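PDB 5Y9D: acyl-coenzyme A oxidase 1 from Yarrowia lipolytica, which catalyses the FAD-dependent oxidation of acyl-CoA by molecular oxygen to trans-2-enoyl-CoA and hydrogen peroxide in peroxisomal fatty acid beta-oxidation. Local coordinates for residues A[74-79]-A[92-97]; A[121-126]-A[260-265]; A[210-215]-A[253-258]. All coordinates share one frame; numbering follows the deposited sequence.

Contact 1: residues A[74-79]-A[92-97]; sequences LSVTAD and MERVAA
Arg-94 and Asp-79 form an end-on, two-nitrogen salt bridge that dominates this contact. The charged part is defined by two bonds: Arg-94 NH2 to Asp-79 OD1 at 2.7 Å, close to straight at 171°, and Arg-94 NH1 to Asp-79 OD2 at 2.8 Å. OD1 receives its bond through the syn lone pair, and OD2 is met on the syn side too, somewhat out of the carboxylate plane. With the carboxylate and guanidinium planes only 22° apart, the two groups lie nearly coplanar, an arrangement that restrains rotation at both. Arg-94 gets there by an arm extended from CG to NE, running from the helix straight to the loop. NH1 has a second acid to serve, Asp-121, so two carboxylates share this buried cation and are likely to stabilise its charge.

Backbone oxygens lie close as well: Ser-75 O sits over one face of the guanidinium, 3.1 Å from Arg-94 NH2, at too poor an angle for a hydrogen bond, while Arg-94 NE bonds weakly to Val-73 O.

Apolar contact flanks the aliphatic arm. Leu-74 CD2 packs 3.6 Å from Arg-94 CG, and the same methyl reaches Ala-97 CB, one helical turn on, at 4.3 Å. Farther out, at the charged group, Val-76 CG1 comes obliquely to 3.9 Å from Arg-94 NH1.

The loop presents its acid from a type I beta turn, Val-76 to Asp-79, closed by Asp-79 N to Val-76 O at 3.0 Å. Away from the flavin site, this is a helix-to-loop salt bridge within the N-terminal domain of the acyl-CoA oxidase fold, holding the connection between helices 55-70 and 84-98 against helix 84-98.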
ATOM      1  N   LEU A  74     -24.035  14.659  -4.888  1.00 27.32           N
ATOM      2  CA  LEU A  74     -22.711  14.332  -4.304  1.00 25.92           C
ATOM      3  C   LEU A  74     -22.664  13.095  -3.407  1.00 26.51           C
ATOM      4  O   LEU A  74     -21.672  12.857  -2.716  1.00 24.40           O
ATOM      5  CB  LEU A  74     -22.215  15.499  -3.451  1.00 26.19           C
ATOM      6  CG  LEU A  74     -22.030  16.851  -4.139  1.00 27.32           C
ATOM      7  CD1 LEU A  74     -21.140  17.774  -3.315  1.00 27.25           C
ATOM      8  CD2 LEU A  74     -21.437  16.661  -5.527  1.00 28.01           C
ATOM      9  N   SER A  75     -23.732  12.317  -3.379  1.00 28.62           N
ATOM     10  CA  SER A  75     -23.857  11.265  -2.365  1.00 29.51           C
ATOM     11  C   SER A  75     -22.937  10.118  -2.752  1.00 30.37           C
ATOM     12  O   SER A  75     -22.890   9.723  -3.905  1.00 31.70           O
ATOM     13  CB  SER A  75     -25.302  10.782  -2.281  1.00 28.62           C
ATOM     14  OG  SER A  75     -25.355   9.480  -1.747  1.00 30.75           O
ATOM     15  N   VAL A  76     -22.234   9.561  -1.784  1.00 33.80           N
ATOM     16  CA  VAL A  76     -21.234   8.520  -2.060  1.00 34.16           C
ATOM     17  C   VAL A  76     -21.651   7.100  -1.639  1.00 34.16           C
ATOM     18  O   VAL A  76     -20.907   6.148  -1.845  1.00 42.64           O
ATOM     19  CB  VAL A  76     -19.859   8.936  -1.488  1.00 33.84           C
ATOM     20  CG1 VAL A  76     -19.431  10.229  -2.160  1.00 33.44           C
ATOM     21  CG2 VAL A  76     -19.887   9.134   0.032  1.00 32.40           C
ATOM     22  N   THR A  77     -22.862   6.969  -1.119  1.00 30.83           N
ATOM     23  CA  THR A  77     -23.474   5.689  -0.782  1.00 31.35           C
ATOM     24  C   THR A  77     -23.155   4.543  -1.712  1.00 29.32           C
ATOM     25  O   THR A  77     -22.774   3.506  -1.266  1.00 32.72           O
ATOM     26  CB  THR A  77     -25.031   5.782  -0.819  1.00 33.61           C
ATOM     27  OG1 THR A  77     -25.470   7.094  -0.440  1.00 35.51           O
ATOM     28  CG2 THR A  77     -25.645   4.757   0.072  1.00 32.57           C
ATOM     29  N   ALA A  78     -23.389   4.710  -3.009  1.00 31.54           N
ATOM     30  CA  ALA A  78     -23.229   3.610  -3.980  1.00 29.14           C
ATOM     31  C   ALA A  78     -21.848   3.596  -4.683  1.00 28.95           C
ATOM     32  O   ALA A  78     -21.596   2.746  -5.506  1.00 28.97           O
ATOM     33  CB  ALA A  78     -24.377   3.626  -5.001  1.00 25.67           C
ATOM     34  N   ASP A  79     -20.950   4.503  -4.323  1.00 29.95           N
ATOM     35  CA  ASP A  79     -19.689   4.671  -5.051  1.00 30.97           C
ATOM     36  C   ASP A  79     -18.732   3.505  -5.049  1.00 30.63           C
ATOM     37  O   ASP A  79     -17.889   3.387  -5.942  1.00 35.03           O
ATOM     38  CB  ASP A  79     -18.910   5.833  -4.457  1.00 33.82           C
ATOM     39  CG  ASP A  79     -19.437   7.163  -4.882  1.00 35.01           C
ATOM     40  OD1 ASP A  79     -20.436   7.223  -5.616  1.00 41.70           O
ATOM     41  OD2 ASP A  79     -18.839   8.170  -4.475  1.00 40.99           O
ATOM     42  N   MET A  92     -18.695  13.744 -13.469  1.00 27.56           N
ATOM     43  CA  MET A  92     -19.070  14.917 -14.261  1.00 29.90           C
ATOM     44  C   MET A  92     -20.258  15.640 -13.688  1.00 27.09           C
ATOM     45  O   MET A  92     -20.238  16.841 -13.586  1.00 25.24           O
ATOM     46  CB  MET A  92     -19.373  14.574 -15.714  1.00 32.80           C
ATOM     47  CG  MET A  92     -18.310  15.063 -16.649  1.00 37.87           C
ATOM     48  SD  MET A  92     -18.012  16.829 -16.547  1.00 44.51           S
ATOM     49  CE  MET A  92     -16.384  16.897 -15.833  1.00 47.08           C
ATOM     50  N   GLU A  93     -21.303  14.908 -13.341  1.00 26.11           N
ATOM     51  CA  GLU A  93     -22.415  15.512 -12.609  1.00 27.27           C
ATOM     52  C   GLU A  93     -21.930  16.230 -11.321  1.00 26.37           C
ATOM     53  O   GLU A  93     -22.365  17.369 -11.024  1.00 24.28           O
ATOM     54  CB  GLU A  93     -23.447  14.451 -12.224  1.00 27.95           C
ATOM     55  CG  GLU A  93     -24.104  13.769 -13.393  1.00 30.71           C
ATOM     56  CD  GLU A  93     -24.874  12.528 -12.998  1.00 35.88           C
ATOM     57  OE1 GLU A  93     -24.608  11.996 -11.891  1.00 37.73           O
ATOM     58  OE2 GLU A  93     -25.744  12.080 -13.798  1.00 40.34           O
ATOM     59  N   ARG A  94     -21.067  15.565 -10.546  1.00 24.61           N
ATOM     60  CA  ARG A  94     -20.592  16.162  -9.286  1.00 26.24           C
ATOM     61  C   ARG A  94     -19.798  17.433  -9.524  1.00 26.15           C
ATOM     62  O   ARG A  94     -20.006  18.428  -8.860  1.00 30.22           O
ATOM     63  CB  ARG A  94     -19.842  15.150  -8.425  1.00 27.03           C
ATOM     64  CG  ARG A  94     -20.779  14.044  -7.952  1.00 27.98           C
ATOM     65  CD  ARG A  94     -20.061  12.899  -7.296  1.00 30.20           C
ATOM     66  NE  ARG A  94     -20.912  11.723  -7.175  1.00 33.86           N
ATOM     67  CZ  ARG A  94     -20.541  10.573  -6.618  1.00 37.11           C
ATOM     68  NH1 ARG A  94     -19.330  10.432  -6.090  1.00 39.09           N
ATOM     69  NH2 ARG A  94     -21.388   9.555  -6.586  1.00 38.82           N
ATOM     70  N   VAL A  95     -18.925  17.423 -10.509  1.00 26.97           N
ATOM     71  CA  VAL A  95     -18.227  18.638 -10.911  1.00 26.58           C
ATOM     72  C   VAL A  95     -19.218  19.761 -11.237  1.00 25.42           C
ATOM     73  O   VAL A  95     -19.043  20.884 -10.785  1.00 26.23           O
ATOM     74  CB  VAL A  95     -17.292  18.390 -12.133  1.00 26.28           C
ATOM     75  CG1 VAL A  95     -16.726  19.712 -12.667  1.00 25.88           C
ATOM     76  CG2 VAL A  95     -16.167  17.470 -11.753  1.00 25.30           C
ATOM     77  N   ALA A  96     -20.260  19.457 -11.997  1.00 23.21           N
ATOM     78  CA  ALA A  96     -21.291  20.450 -12.296  1.00 23.66           C
ATOM     79  C   ALA A  96     -21.922  21.067 -11.060  1.00 25.69           C
ATOM     80  O   ALA A  96     -22.066  22.267 -10.973  1.00 29.15           O
ATOM     81  CB  ALA A  96     -22.358  19.850 -13.187  1.00 22.67           C
ATOM     82  N   ALA A  97     -22.247  20.237 -10.080  1.00 29.32           N
ATOM     83  CA  ALA A  97     -22.947  20.664  -8.861  1.00 28.07           C
ATOM     84  C   ALA A  97     -22.082  21.512  -7.947  1.00 29.82           C
ATOM     85  O   ALA A  97     -22.633  22.328  -7.188  1.00 31.49           O
ATOM     86  CB  ALA A  97     -23.445  19.455  -8.090  1.00 26.40           C
TER

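Contact 2: residues A[121-126]-A[260-265]; sequences DMSTRT and MGRDGV
Met-122 lies across one face of the Arg-262 guanidinium while Thr-126 meets its edge, and this pairing is the tightly packed part of the contact. Met-122 CB sits over the centre of the group, 3.5 Å above its plane, and SD continues over the same face to 3.3 Å from Arg-262 NH2. At the edge, Arg-262 NH1 donates to Thr-126 OG1 (2.9 Å, 152°), with the oxygen near the guanidinium plane. That hydroxyl is used twice, since Thr-126 OG1 also donates to Met-122 O at 3.1 Å. The bend at chi3 of Arg-262 (-141°) turns the guanidinium against the helix, and its NH2 bonds to Asp-456 O. With an alanine here, Thr-126 OG1 and Asp-456 O would probably lose this donor and a gap would open beside Met-122.

A second close patch surrounds Ser-123. Its OG accepts from Gly-264 N at 3.2 Å, bent to 142°, within the type I turn from Arg-262 to Val-265. Gly-264 brings its backbone close to the helix, where a beta carbon, had the residue one, would collide with Ser-123 CB. Val-265 CG2 then fits 3.8 Å from Thr-126 CB.

The looser side is at Asp-263, partly exposed, whose beta carbon is directed away from the helix; its OD1 accepts from Lys-259 N.

The patch borders the flavin site, the Arg-262 side chain lying about 6 Å from the bound FAD at nearest atoms. Asp-121 caps the start of helix 122-142, its OD1 accepting from Thr-124 N. The first turn of that helix is thus set against the loop joining strands 251-255 and 268-272. Helix 84-98 covers Ser-123 and Thr-124, helix 450-457 packs on Met-122, and Tyr-444 of the second subunit reaches Arg-262.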
ATOM      1  N   ASP A 121     -14.345  11.403  -1.869  1.00 26.54           N
ATOM      2  CA  ASP A 121     -14.481  11.363  -3.326  1.00 26.02           C
ATOM      3  C   ASP A 121     -13.279  11.997  -4.010  1.00 25.50           C
ATOM      4  O   ASP A 121     -13.310  13.128  -4.453  1.00 25.04           O
ATOM      5  CB  ASP A 121     -15.768  12.048  -3.780  1.00 26.66           C
ATOM      6  CG  ASP A 121     -16.019  11.872  -5.268  1.00 29.12           C
ATOM      7  OD1 ASP A 121     -15.187  11.220  -5.937  1.00 35.65           O
ATOM      8  OD2 ASP A 121     -17.025  12.391  -5.789  1.00 28.05           O
ATOM      9  N   MET A 122     -12.215  11.234  -4.130  1.00 27.09           N
ATOM     10  CA  MET A 122     -11.056  11.733  -4.803  1.00 27.96           C
ATOM     11  C   MET A 122     -11.244  11.969  -6.308  1.00 26.66           C
ATOM     12  O   MET A 122     -10.616  12.880  -6.835  1.00 27.17           O
ATOM     13  CB  MET A 122      -9.842  10.857  -4.466  1.00 32.84           C
ATOM     14  CG  MET A 122      -9.145  11.342  -3.169  1.00 32.52           C
ATOM     15  SD  MET A 122      -8.037  10.182  -2.322  1.00 37.22           S
ATOM     16  CE  MET A 122      -9.061   9.483  -1.018  1.00 38.50           C
ATOM     17  N   SER A 123     -12.117  11.228  -6.998  1.00 24.27           N
ATOM     18  CA  SER A 123     -12.243  11.412  -8.438  1.00 22.91           C
ATOM     19  C   SER A 123     -12.783  12.838  -8.782  1.00 23.71           C
ATOM     20  O   SER A 123     -12.218  13.539  -9.626  1.00 21.02           O
ATOM     21  CB  SER A 123     -13.091  10.294  -9.052  1.00 24.19           C
ATOM     22  OG  SER A 123     -12.395   9.031  -9.075  1.00 24.79           O
ATOM     23  N   THR A 124     -13.836  13.286  -8.098  1.00 24.55           N
ATOM     24  CA  THR A 124     -14.420  14.609  -8.383  1.00 24.81           C
ATOM     25  C   THR A 124     -13.457  15.707  -7.939  1.00 26.21           C
ATOM     26  O   THR A 124     -13.356  16.773  -8.548  1.00 25.73           O
ATOM     27  CB  THR A 124     -15.719  14.847  -7.608  1.00 25.58           C
ATOM     28  OG1 THR A 124     -16.698  13.867  -7.956  1.00 25.53           O
ATOM     29  CG2 THR A 124     -16.256  16.253  -7.897  1.00 26.50           C
ATOM     30  N   ARG A 125     -12.773  15.461  -6.840  1.00 24.83           N
ATOM     31  CA  ARG A 125     -11.841  16.427  -6.378  1.00 26.70           C
ATOM     32  C   ARG A 125     -10.796  16.671  -7.479  1.00 25.53           C
ATOM     33  O   ARG A 125     -10.604  17.785  -7.903  1.00 23.39           O
ATOM     34  CB  ARG A 125     -11.235  15.949  -5.063  1.00 29.85           C
ATOM     35  CG  ARG A 125     -10.385  16.979  -4.367  1.00 33.18           C
ATOM     36  CD  ARG A 125      -8.909  16.805  -4.710  1.00 34.61           C
ATOM     37  NE  ARG A 125      -8.160  17.934  -4.166  1.00 37.26           N
ATOM     38  CZ  ARG A 125      -7.812  18.064  -2.893  1.00 32.64           C
ATOM     39  NH1 ARG A 125      -8.141  17.134  -2.028  1.00 29.65           N
ATOM     40  NH2 ARG A 125      -7.139  19.140  -2.497  1.00 34.74           N
ATOM     41  N   THR A 126     -10.199  15.615  -8.018  1.00 26.41           N
ATOM     42  CA  THR A 126      -9.198  15.782  -9.060  1.00 25.95           C
ATOM     43  C   THR A 126      -9.766  16.394 -10.348  1.00 27.54           C
ATOM     44  O   THR A 126      -9.122  17.272 -10.980  1.00 23.84           O
ATOM     45  CB  THR A 126      -8.570  14.442  -9.390  1.00 25.81           C
ATOM     46  OG1 THR A 126      -8.016  13.904  -8.202  1.00 27.89           O
ATOM     47  CG2 THR A 126      -7.467  14.582 -10.422  1.00 25.96           C
ATOM     48  N   MET A 260      -5.208   2.718 -11.410  1.00 26.40           N
ATOM     49  CA  MET A 260      -5.224   1.909 -10.199  1.00 25.49           C
ATOM     50  C   MET A 260      -6.324   2.413  -9.289  1.00 26.02           C
ATOM     51  O   MET A 260      -6.938   1.632  -8.554  1.00 25.18           O
ATOM     52  CB  MET A 260      -3.868   1.997  -9.517  1.00 25.57           C
ATOM     53  CG  MET A 260      -3.868   1.630  -8.051  1.00 25.93           C
ATOM     54  SD  MET A 260      -2.180   1.520  -7.483  1.00 26.43           S
ATOM     55  CE  MET A 260      -2.389   1.183  -5.739  1.00 28.16           C
ATOM     56  N   GLY A 261      -6.539   3.738  -9.326  1.00 26.73           N
ATOM     57  CA  GLY A 261      -7.700   4.393  -8.707  1.00 23.70           C
ATOM     58  C   GLY A 261      -8.072   5.661  -9.467  1.00 24.12           C
ATOM     59  O   GLY A 261      -7.499   5.974 -10.489  1.00 25.15           O
ATOM     60  N   ARG A 262      -9.011   6.412  -8.925  1.00 23.71           N
ATOM     61  CA  ARG A 262      -9.487   7.684  -9.474  1.00 23.99           C
ATOM     62  C   ARG A 262     -10.060   7.538 -10.861  1.00 23.46           C
ATOM     63  O   ARG A 262      -9.878   8.404 -11.748  1.00 22.32           O
ATOM     64  CB  ARG A 262      -8.448   8.798  -9.376  1.00 23.19           C
ATOM     65  CG  ARG A 262      -8.416   9.325  -7.969  1.00 24.63           C
ATOM     66  CD  ARG A 262      -7.393  10.416  -7.775  1.00 25.16           C
ATOM     67  NE  ARG A 262      -6.705  10.317  -6.499  1.00 24.94           N
ATOM     68  CZ  ARG A 262      -6.522  11.308  -5.632  1.00 26.24           C
ATOM     69  NH1 ARG A 262      -7.003  12.521  -5.832  1.00 28.41           N
ATOM     70  NH2 ARG A 262      -5.834  11.083  -4.544  1.00 26.53           N
ATOM     71  N   ASP A 263     -10.825   6.473 -10.994  1.00 23.08           N
ATOM     72  CA  ASP A 263     -11.350   6.069 -12.276  1.00 24.43           C
ATOM     73  C   ASP A 263     -12.369   6.997 -12.860  1.00 23.11           C
ATOM     74  O   ASP A 263     -12.563   6.991 -14.073  1.00 23.29           O
ATOM     75  CB  ASP A 263     -11.834   4.624 -12.240  1.00 25.91           C
ATOM     76  CG  ASP A 263     -10.680   3.634 -12.522  1.00 27.98           C
ATOM     77  OD1 ASP A 263      -9.799   3.946 -13.349  1.00 28.42           O
ATOM     78  OD2 ASP A 263     -10.641   2.550 -11.910  1.00 34.60           O
ATOM     79  N   GLY A 264     -12.955   7.843 -12.022  1.00 23.56           N
ATOM     80  CA  GLY A 264     -13.844   8.893 -12.487  1.00 22.98           C
ATOM     81  C   GLY A 264     -13.161  10.044 -13.168  1.00 23.66           C
ATOM     82  O   GLY A 264     -13.835  10.939 -13.630  1.00 25.15           O
ATOM     83  N   VAL A 265     -11.829  10.042 -13.231  1.00 26.07           N
ATOM     84  CA  VAL A 265     -11.043  11.134 -13.837  1.00 25.11           C
ATOM     85  C   VAL A 265     -10.632  10.647 -15.196  1.00 25.11           C
ATOM     86  O   VAL A 265     -10.114   9.561 -15.307  1.00 24.61           O
ATOM     87  CB  VAL A 265      -9.777  11.467 -13.024  1.00 26.67           C
ATOM     88  CG1 VAL A 265      -9.029  12.690 -13.591  1.00 27.78           C
ATOM     89  CG2 VAL A 265     -10.138  11.710 -11.573  1.00 27.57           C
TER

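Contact 3: residues A[210-215]-A[253-258]; sequences AAHTST and IGDIGK
Ala-210 and Ala-211 rest on Ile-253 and Asp-255 in a contact that has no hydrogen bond between its two segments. Ala-211 holds the centre: its CB lies 3.7 Å from Asp-255 CA, and the CA atoms of these two residues are 4.7 Å apart, so little more than a methyl separates loop from strand.

The side chain of Asp-255 can be traced outward from there. Its CB meets Ala-211 CB at 3.9 Å, and CG keeps the same 3.9 Å from that methyl. CG stands anti to the backbone N (chi1 -172°), which carries the carboxylate alongside Ala-211. At the tip the two oxygens part company. OD1 reaches two residues ahead and accepts from Gly-257 N at 2.7 Å, met from above the carboxylate plane, and so forms an Asx turn as the strand ends. OD2 pairs with Arg-88 of helix 84-98 in a salt bridge; His-212 NE2 stands 4.0 Å from it without bonding, the ring and carboxylate planes 77° apart.

Two residues back, Ile-253 supplies the apolar end. Its CG2 touches Ala-210 O at 3.5 Å, and CD1 comes 4.3 Å from Ala-210 CB. Ala-210 O also accepts from Arg-240, so the methyl is not its sole neighbour.

Strand 251-255 is an outermost strand of a three-stranded antiparallel sheet within this chain, in the middle domain of the acyl-CoA dehydrogenase type. The arrangement is loop-on-edge-strand packing in that beta domain, on a loop that follows Gly-208, a probable FAD-binding residue.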
ATOM      1  N   ALA A 210      -8.377  15.687 -20.212  1.00 23.05           N
ATOM      2  CA  ALA A 210      -8.116  15.746 -21.637  1.00 23.89           C
ATOM      3  C   ALA A 210      -8.966  14.763 -22.414  1.00 23.85           C
ATOM      4  O   ALA A 210      -9.480  15.104 -23.468  1.00 21.85           O
ATOM      5  CB  ALA A 210      -6.671  15.479 -21.910  1.00 26.41           C
ATOM      6  N   ALA A 211      -9.128  13.548 -21.886  1.00 24.79           N
ATOM      7  CA  ALA A 211      -9.701  12.485 -22.686  1.00 24.99           C
ATOM      8  C   ALA A 211     -11.054  12.880 -23.198  1.00 23.66           C
ATOM      9  O   ALA A 211     -11.319  12.787 -24.380  1.00 25.45           O
ATOM     10  CB  ALA A 211      -9.763  11.182 -21.922  1.00 25.97           C
ATOM     11  N   HIS A 212     -11.876  13.419 -22.324  1.00 24.45           N
ATOM     12  CA  HIS A 212     -13.275  13.593 -22.630  1.00 23.79           C
ATOM     13  C   HIS A 212     -13.878  14.969 -22.357  1.00 25.63           C
ATOM     14  O   HIS A 212     -14.951  15.253 -22.861  1.00 24.23           O
ATOM     15  CB  HIS A 212     -14.054  12.573 -21.819  1.00 23.39           C
ATOM     16  CG  HIS A 212     -14.141  11.221 -22.451  1.00 24.90           C
ATOM     17  ND1 HIS A 212     -13.896  10.994 -23.794  1.00 26.00           N
ATOM     18  CD2 HIS A 212     -14.531  10.033 -21.934  1.00 23.68           C
ATOM     19  CE1 HIS A 212     -14.119   9.719 -24.063  1.00 24.63           C
ATOM     20  NE2 HIS A 212     -14.509   9.119 -22.958  1.00 22.17           N
ATOM     21  N   THR A 213     -13.242  15.829 -21.564  1.00 27.65           N
ATOM     22  CA  THR A 213     -13.976  17.007 -21.071  1.00 27.79           C
ATOM     23  C   THR A 213     -13.399  18.400 -21.418  1.00 27.73           C
ATOM     24  O   THR A 213     -14.142  19.341 -21.711  1.00 29.60           O
ATOM     25  CB  THR A 213     -14.321  16.846 -19.562  1.00 27.34           C
ATOM     26  OG1 THR A 213     -14.459  18.116 -18.915  1.00 30.27           O
ATOM     27  CG2 THR A 213     -13.321  16.106 -18.852  1.00 28.10           C
ATOM     28  N   SER A 214     -12.092  18.524 -21.428  1.00 26.90           N
ATOM     29  CA  SER A 214     -11.471  19.816 -21.587  1.00 26.68           C
ATOM     30  C   SER A 214     -11.544  20.346 -22.982  1.00 27.41           C
ATOM     31  O   SER A 214     -11.358  19.577 -23.961  1.00 26.47           O
ATOM     32  CB  SER A 214     -10.032  19.752 -21.169  1.00 26.36           C
ATOM     33  OG  SER A 214      -9.987  19.590 -19.775  1.00 27.89           O
ATOM     34  N   THR A 215     -11.810  21.660 -23.061  1.00 24.99           N
ATOM     35  CA  THR A 215     -11.796  22.390 -24.337  1.00 25.54           C
ATOM     36  C   THR A 215     -10.470  23.091 -24.609  1.00 24.77           C
ATOM     37  O   THR A 215     -10.082  23.268 -25.741  1.00 22.40           O
ATOM     38  CB  THR A 215     -12.831  23.477 -24.323  1.00 24.10           C
ATOM     39  OG1 THR A 215     -12.533  24.343 -23.225  1.00 23.65           O
ATOM     40  CG2 THR A 215     -14.205  22.847 -24.171  1.00 24.42           C
ATOM     41  N   ILE A 253      -6.156  13.189 -29.418  1.00 21.80           N
ATOM     42  CA  ILE A 253      -6.436  12.794 -28.017  1.00 22.91           C
ATOM     43  C   ILE A 253      -7.057  11.383 -27.895  1.00 22.66           C
ATOM     44  O   ILE A 253      -7.876  10.956 -28.718  1.00 22.36           O
ATOM     45  CB  ILE A 253      -7.431  13.774 -27.353  1.00 25.17           C
ATOM     46  CG1 ILE A 253      -6.928  15.221 -27.463  1.00 26.91           C
ATOM     47  CG2 ILE A 253      -7.763  13.376 -25.921  1.00 27.32           C
ATOM     48  CD1 ILE A 253      -6.720  15.957 -26.195  1.00 28.05           C
ATOM     49  N   GLY A 254      -6.663  10.664 -26.852  1.00 22.48           N
ATOM     50  CA  GLY A 254      -7.351   9.438 -26.464  1.00 20.99           C
ATOM     51  C   GLY A 254      -7.336   9.277 -24.975  1.00 20.58           C
ATOM     52  O   GLY A 254      -6.727  10.059 -24.259  1.00 23.02           O
ATOM     53  N   ASP A 255      -8.020   8.258 -24.510  1.00 20.79           N
ATOM     54  CA  ASP A 255      -8.226   7.992 -23.102  1.00 20.83           C
ATOM     55  C   ASP A 255      -7.226   6.961 -22.651  1.00 21.32           C
ATOM     56  O   ASP A 255      -7.073   5.905 -23.262  1.00 21.40           O
ATOM     57  CB  ASP A 255      -9.638   7.439 -22.962  1.00 22.44           C
ATOM     58  CG  ASP A 255     -10.102   7.271 -21.519  1.00 23.00           C
ATOM     59  OD1 ASP A 255      -9.285   7.192 -20.565  1.00 26.45           O
ATOM     60  OD2 ASP A 255     -11.339   7.205 -21.353  1.00 24.24           O
ATOM     61  N   ILE A 256      -6.550   7.252 -21.557  1.00 24.03           N
ATOM     62  CA  ILE A 256      -5.511   6.375 -21.023  1.00 24.27           C
ATOM     63  C   ILE A 256      -6.173   5.155 -20.440  1.00 24.20           C
ATOM     64  O   ILE A 256      -5.538   4.130 -20.276  1.00 28.72           O
ATOM     65  CB  ILE A 256      -4.703   7.071 -19.901  1.00 24.48           C
ATOM     66  CG1 ILE A 256      -4.037   8.338 -20.394  1.00 25.55           C
ATOM     67  CG2 ILE A 256      -3.647   6.164 -19.343  1.00 25.48           C
ATOM     68  CD1 ILE A 256      -2.948   8.077 -21.370  1.00 27.34           C
ATOM     69  N   GLY A 257      -7.429   5.287 -20.042  1.00 25.09           N
ATOM     70  CA  GLY A 257      -8.203   4.158 -19.538  1.00 24.09           C
ATOM     71  C   GLY A 257      -7.952   3.828 -18.083  1.00 24.01           C
ATOM     72  O   GLY A 257      -7.674   4.705 -17.261  1.00 22.73           O
ATOM     73  N   LYS A 258      -8.010   2.538 -17.780  1.00 25.41           N
ATOM     74  CA  LYS A 258      -8.064   2.071 -16.414  1.00 27.65           C
ATOM     75  C   LYS A 258      -6.849   2.507 -15.618  1.00 27.35           C
ATOM     76  O   LYS A 258      -5.722   2.280 -16.012  1.00 30.12           O
ATOM     77  CB  LYS A 258      -8.191   0.548 -16.406  1.00 28.98           C
ATOM     78  CG  LYS A 258      -8.189  -0.086 -15.036  1.00 29.42           C
ATOM     79  CD  LYS A 258      -9.587  -0.106 -14.435  1.00 32.22           C
ATOM     80  CE  LYS A 258      -9.519  -0.248 -12.918  1.00 33.71           C
ATOM     81  NZ  LYS A 258     -10.627  -1.112 -12.479  1.00 38.73           N
TER

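How the contacts relate
From the N terminus, contact 1 comes first, closing a short loop of 12 residues between 74-79 and 92-97 inside the N-terminal helical domain. Contact 2 opens only after it, and its 133 intervening residues bring 260-265 of the middle beta domain back to the start of helix 122-142. Contact 3 is nested inside that large loop, joining 210-215 to 253-258 within the beta domain. The three adjoin in space: centres of contacts 1 and 2 lie 11 Å apart, those of contacts 2 and 3 14 Å. Contacts 1 and 3 meet where Met-92 packs on Thr-213. Contact 2 therefore ties the two domains, and all three also touch the second subunit.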